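Local coordinates for fructosyl amine: oxygen oxidoreductase (Aspergillus fumigatus, PDB 3DJE), which oxidatively deglycates fructosyl amino acids as an FAD-dependent amadoriase, a flavoenzyme of the MSOX/MTOX family, at residues A[106-109]-A[110-113]; A[65-68]-A[69-73]. All coordinates share one frame; numbering follows the deposited sequence.

Interaction 1: A[106-109]-A[110-113]; sequences LDRL and GVRV
Arg108 overlaps Arg112 one helical turn further on, in the C-terminal part of helix 103-113: Arg112 CG lies 4.0 Å above the plane of the Arg108 guanidinium, displaced toward its rim, while Arg112 CD comes within 3.8 Å of Arg108 NE. The two guanidinium planes are turned 59° apart, so they do not stack; what meets the flat group is the methylene part of its neighbour. Two torsions account for this. With CG opposite the backbone N (chi1 178°) and a bend at chi2 (65°), the Arg108 chain runs along the helix toward its C-terminal end, where its NH1 donates to Tyr60 O and its NE makes a weak bond to Gly410 O. Obliquely placed, Val111 CG1 stands 4.2 Å from Arg108 NH1. On the helix face turned to strands 96-100 and 147-151, Leu109 and Val113 lie side by side and point the same way, Leu109 CD1 being 3.7 Å from Val113 CG2. Main-chain i to i+4 bonds hold the turn, among them Arg112 N to Arg108 O at 3.0 Å and Val113 N to Leu109 O at 2.8 Å. Arg108 NE and Arg112 NE stay 5.0 Å apart. The guanidinium of Arg108 is thus held by two outside carbonyl oxygens, one of them weakly, and meets Arg112 through methylenes, not charge to charge.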
ATOM      1  N   LEU A 106       9.455  20.438   4.350  1.00 17.59           N
ATOM      2  CA  LEU A 106      10.624  20.492   3.462  1.00 17.71           C
ATOM      3  C   LEU A 106      11.834  19.704   3.991  1.00 18.06           C
ATOM      4  O   LEU A 106      12.607  19.121   3.208  1.00 17.47           O
ATOM      5  CB  LEU A 106      10.987  21.950   3.113  1.00 18.13           C
ATOM      6  CG  LEU A 106       9.970  22.664   2.207  1.00 18.68           C
ATOM      7  CD1 LEU A 106      10.227  24.163   2.178  1.00 21.08           C
ATOM      8  CD2 LEU A 106       9.904  22.121   0.776  1.00 19.82           C
ATOM      9  N   ASP A 107      11.991  19.665   5.316  1.00 18.54           N
ATOM     10  CA  ASP A 107      12.997  18.807   5.925  1.00 19.17           C
ATOM     11  C   ASP A 107      12.691  17.350   5.595  1.00 18.51           C
ATOM     12  O   ASP A 107      13.569  16.608   5.145  1.00 18.77           O
ATOM     13  CB  ASP A 107      13.069  19.006   7.445  1.00 20.14           C
ATOM     14  CG  ASP A 107      13.627  20.370   7.838  1.00 22.84           C
ATOM     15  OD1 ASP A 107      14.186  21.077   6.964  1.00 27.24           O
ATOM     16  OD2 ASP A 107      13.499  20.742   9.033  1.00 26.62           O
ATOM     17  N   ARG A 108      11.434  16.954   5.784  1.00 17.35           N
ATOM     18  CA  ARG A 108      11.018  15.582   5.471  1.00 16.85           C
ATOM     19  C   ARG A 108      11.203  15.292   3.981  1.00 16.21           C
ATOM     20  O   ARG A 108      11.670  14.220   3.599  1.00 15.99           O
ATOM     21  CB  ARG A 108       9.563  15.354   5.889  1.00 16.96           C
ATOM     22  CG  ARG A 108       8.997  13.966   5.560  1.00 18.68           C
ATOM     23  CD  ARG A 108       9.705  12.854   6.322  1.00 20.02           C
ATOM     24  NE  ARG A 108       8.994  11.583   6.168  1.00 22.61           N
ATOM     25  CZ  ARG A 108       9.510  10.383   6.425  1.00 24.73           C
ATOM     26  NH1 ARG A 108      10.753  10.267   6.868  1.00 25.03           N
ATOM     27  NH2 ARG A 108       8.769   9.293   6.248  1.00 26.17           N
ATOM     28  N   LEU A 109      10.858  16.264   3.145  1.00 15.85           N
ATOM     29  CA  LEU A 109      11.037  16.131   1.702  1.00 15.59           C
ATOM     30  C   LEU A 109      12.502  15.835   1.337  1.00 15.53           C
ATOM     31  O   LEU A 109      12.783  15.016   0.458  1.00 15.74           O
ATOM     32  CB  LEU A 109      10.545  17.399   1.000  1.00 15.65           C
ATOM     33  CG  LEU A 109      10.457  17.290  -0.524  1.00 15.72           C
ATOM     34  CD1 LEU A 109       9.362  16.303  -0.949  1.00 18.70           C
ATOM     35  CD2 LEU A 109      10.220  18.653  -1.167  1.00 15.59           C
ATOM     36  N   GLY A 110      13.435  16.499   2.016  1.00 15.25           N
ATOM     37  CA  GLY A 110      14.864  16.242   1.793  1.00 15.83           C
ATOM     38  C   GLY A 110      15.256  14.800   2.068  1.00 16.11           C
ATOM     39  O   GLY A 110      16.047  14.212   1.324  1.00 15.94           O
ATOM     40  N   VAL A 111      14.696  14.229   3.135  1.00 16.49           N
ATOM     41  CA  VAL A 111      14.972  12.837   3.506  1.00 16.94           C
ATOM     42  C   VAL A 111      14.387  11.902   2.463  1.00 16.88           C
ATOM     43  O   VAL A 111      15.019  10.919   2.072  1.00 17.00           O
ATOM     44  CB  VAL A 111      14.386  12.472   4.895  1.00 16.75           C
ATOM     45  CG1 VAL A 111      14.505  10.985   5.151  1.00 17.78           C
ATOM     46  CG2 VAL A 111      15.098  13.250   5.997  1.00 17.93           C
ATOM     47  N   ARG A 112      13.176  12.219   2.019  1.00 17.06           N
ATOM     48  CA  ARG A 112      12.467  11.361   1.076  1.00 17.76           C
ATOM     49  C   ARG A 112      13.093  11.366  -0.318  1.00 17.59           C
ATOM     50  O   ARG A 112      13.309  10.301  -0.921  1.00 18.31           O
ATOM     51  CB  ARG A 112      10.991  11.749   1.034  1.00 17.69           C
ATOM     52  CG  ARG A 112      10.293  11.417   2.370  1.00 17.79           C
ATOM     53  CD  ARG A 112       8.760  11.496   2.341  1.00 19.67           C
ATOM     54  NE  ARG A 112       8.156  10.663   1.295  1.00 22.02           N
ATOM     55  CZ  ARG A 112       6.843  10.518   1.126  1.00 21.63           C
ATOM     56  NH1 ARG A 112       6.000  11.137   1.944  1.00 21.96           N
ATOM     57  NH2 ARG A 112       6.370   9.767   0.138  1.00 22.77           N
ATOM     58  N   VAL A 113      13.424  12.562  -0.801  1.00 16.98           N
ATOM     59  CA  VAL A 113      13.859  12.767  -2.179  1.00 17.64           C
ATOM     60  C   VAL A 113      15.385  12.692  -2.360  1.00 18.10           C
ATOM     61  O   VAL A 113      15.865  12.303  -3.434  1.00 18.37           O
ATOM     62  CB  VAL A 113      13.297  14.129  -2.718  1.00 17.78           C
ATOM     63  CG1 VAL A 113      13.841  14.461  -4.122  1.00 18.87           C
ATOM     64  CG2 VAL A 113      11.784  14.095  -2.751  1.00 18.31           C
TER

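Interaction 2: A[65-68]-A[69-73]; sequences DEIE and VNEIL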
ATOM      1  N   ASP A  65      22.157   2.561   7.232  1.00 19.33           N
ATOM      2  CA  ASP A  65      21.865   1.126   7.153  1.00 19.89           C
ATOM      3  C   ASP A  65      20.457   0.853   6.619  1.00 19.31           C
ATOM      4  O   ASP A  65      20.256  -0.079   5.831  1.00 18.60           O
ATOM      5  CB  ASP A  65      22.078   0.447   8.516  1.00 20.64           C
ATOM      6  CG  ASP A  65      21.110   0.934   9.580  1.00 23.76           C
ATOM      7  OD1 ASP A  65      21.082   2.165   9.861  1.00 27.16           O
ATOM      8  OD2 ASP A  65      20.374   0.077  10.137  1.00 28.22           O
ATOM      9  N   GLU A  66      19.493   1.671   7.048  1.00 18.68           N
ATOM     10  CA  GLU A  66      18.105   1.521   6.600  1.00 19.37           C
ATOM     11  C   GLU A  66      17.983   1.921   5.138  1.00 17.98           C
ATOM     12  O   GLU A  66      17.251   1.282   4.374  1.00 17.83           O
ATOM     13  CB  GLU A  66      17.156   2.367   7.450  1.00 19.63           C
ATOM     14  CG  GLU A  66      17.045   1.917   8.906  1.00 21.75           C
ATOM     15  CD  GLU A  66      15.933   2.655   9.636  1.00 23.08           C
ATOM     16  OE1 GLU A  66      14.744   2.285   9.475  1.00 28.89           O
ATOM     17  OE2 GLU A  66      16.236   3.614  10.364  1.00 28.25           O
ATOM     18  N   ILE A  67      18.701   2.978   4.751  1.00 17.20           N
ATOM     19  CA  ILE A  67      18.706   3.428   3.354  1.00 17.01           C
ATOM     20  C   ILE A  67      19.240   2.329   2.436  1.00 17.23           C
ATOM     21  O   ILE A  67      18.639   2.018   1.399  1.00 16.51           O
ATOM     22  CB  ILE A  67      19.497   4.768   3.173  1.00 16.37           C
ATOM     23  CG1 ILE A  67      18.758   5.928   3.867  1.00 16.99           C
ATOM     24  CG2 ILE A  67      19.738   5.057   1.681  1.00 17.72           C
ATOM     25  CD1 ILE A  67      19.589   7.213   4.009  1.00 16.76           C
ATOM     26  N   GLU A  68      20.354   1.716   2.837  1.00 17.45           N
ATOM     27  CA  GLU A  68      20.987   0.655   2.042  1.00 18.52           C
ATOM     28  C   GLU A  68      20.047  -0.525   1.792  1.00 17.69           C
ATOM     29  O   GLU A  68      19.905  -0.985   0.654  1.00 17.81           O
ATOM     30  CB  GLU A  68      22.300   0.209   2.694  1.00 18.77           C
ATOM     31  CG  GLU A  68      23.331   1.335   2.703  1.00 21.04           C
ATOM     32  CD  GLU A  68      24.703   0.935   3.229  1.00 22.47           C
ATOM     33  OE1 GLU A  68      24.861  -0.176   3.796  1.00 27.59           O
ATOM     34  OE2 GLU A  68      25.639   1.757   3.059  1.00 26.61           O
ATOM     35  N   VAL A  69      19.384  -0.995   2.848  1.00 16.70           N
ATOM     36  CA  VAL A  69      18.454  -2.111   2.708  1.00 16.31           C
ATOM     37  C   VAL A  69      17.275  -1.707   1.823  1.00 16.13           C
ATOM     38  O   VAL A  69      16.888  -2.446   0.923  1.00 15.58           O
ATOM     39  CB  VAL A  69      17.975  -2.634   4.079  1.00 16.84           C
ATOM     40  CG1 VAL A  69      16.775  -3.579   3.909  1.00 16.53           C
ATOM     41  CG2 VAL A  69      19.130  -3.336   4.809  1.00 17.32           C
ATOM     42  N   ASN A  70      16.713  -0.525   2.062  1.00 16.13           N
ATOM     43  CA  ASN A  70      15.565  -0.087   1.265  1.00 16.94           C
ATOM     44  C   ASN A  70      15.909   0.102  -0.210  1.00 17.22           C
ATOM     45  O   ASN A  70      15.083  -0.172  -1.088  1.00 17.15           O
ATOM     46  CB  ASN A  70      14.903   1.133   1.898  1.00 17.69           C
ATOM     47  CG  ASN A  70      13.962   0.733   3.020  1.00 19.12           C
ATOM     48  OD1 ASN A  70      12.795   0.412   2.772  1.00 21.57           O
ATOM     49  ND2 ASN A  70      14.474   0.687   4.247  1.00 19.43           N
ATOM     50  N   GLU A  71      17.143   0.515  -0.485  1.00 17.16           N
ATOM     51  CA  GLU A  71      17.623   0.620  -1.870  1.00 18.48           C
ATOM     52  C   GLU A  71      17.668  -0.737  -2.574  1.00 17.91           C
ATOM     53  O   GLU A  71      17.297  -0.843  -3.757  1.00 18.36           O
ATOM     54  CB  GLU A  71      19.007   1.270  -1.908  1.00 18.06           C
ATOM     55  CG  GLU A  71      18.963   2.779  -1.715  1.00 20.75           C
ATOM     56  CD  GLU A  71      20.343   3.427  -1.732  1.00 21.51           C
ATOM     57  OE1 GLU A  71      21.344   2.761  -1.369  1.00 26.51           O
ATOM     58  OE2 GLU A  71      20.413   4.612  -2.099  1.00 25.81           O
ATOM     59  N   ILE A  72      18.128  -1.755  -1.852  1.00 17.38           N
ATOM     60  CA  ILE A  72      18.206  -3.118  -2.367  1.00 16.82           C
ATOM     61  C   ILE A  72      16.803  -3.605  -2.741  1.00 16.34           C
ATOM     62  O   ILE A  72      16.593  -4.108  -3.844  1.00 15.94           O
ATOM     63  CB  ILE A  72      18.858  -4.074  -1.351  1.00 16.89           C
ATOM     64  CG1 ILE A  72      20.338  -3.719  -1.183  1.00 16.91           C
ATOM     65  CG2 ILE A  72      18.699  -5.547  -1.781  1.00 17.58           C
ATOM     66  CD1 ILE A  72      21.037  -4.492  -0.059  1.00 18.19           C
ATOM     67  N   LEU A  73      15.850  -3.401  -1.833  1.00 15.56           N
ATOM     68  CA  LEU A  73      14.489  -3.898  -2.059  1.00 15.57           C
ATOM     69  C   LEU A  73      13.787  -3.100  -3.155  1.00 15.65           C
ATOM     70  O   LEU A  73      13.030  -3.664  -3.955  1.00 15.68           O
ATOM     71  CB  LEU A  73      13.674  -3.879  -0.760  1.00 16.23           C
ATOM     72  CG  LEU A  73      14.207  -4.771   0.368  1.00 18.08           C
ATOM     73  CD1 LEU A  73      13.244  -4.755   1.553  1.00 20.46           C
ATOM     74  CD2 LEU A  73      14.472  -6.214  -0.097  1.00 20.47           C
TER
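Helix 64-83 contains this contact, consecutive turns in one of which an asparagine side chain doubles a main-chain bond. Asn70 N donates to Glu66 O at 3.0 Å, and Asn70 ND2 reaches Glu66 O too, at 2.8 Å with an N-H...O angle of 169°. The two donors approach from opposite faces of the carbonyl plane. ND2 sits above that plane, 38° out of it, whereas the oxygen lies almost within the amide plane of Asn70. Its chi1 of -82° sets CG beside the backbone N and folds the amide back over the preceding turn. Glu344 OE1 accepts from ND2 and Arg365 NH2 donates to OD1; with the bond to Glu66 O these engage both ends of the amide, consistent with a fixed rotation. One residue along, Ile67 CG2 packs 3.8 Å from Glu71 CD as their side chains cross. Glu71 forms a salt bridge with Arg114, and Glu68 forms salt bridges with Lys64 and Lys388. Helix 387-393 covers one flank of the helix, with Leu392 against Glu66, Val69 and Asn70 and Ile389 against Ile72, while Gln59, in a loop, touches Ile67, Asn70 and Glu71.

Interaction 2, on helix 64-83, precedes interaction 1, on helix 103-113, along the chain, with strands 91-92 and 96-100 between the two helices. Their centres are 17 Å apart and their nearest atoms about 6 Å, so they do not touch. The loop before helix 64-83 joins their surroundings: Gln59, next to the ligand-pocket residue Tyr60, bonds through its backbone to Arg112 and also packs on interaction 2. Arg114, just past helix 103-113, ties the end of that helix to the earlier one through its salt bridge. Interaction 1 lies beside the bound ligand, about 5 Å from the Arg112 side chain; interaction 2 stands further back, about 10 Å from Asn70, and reaches the pocket through Arg365.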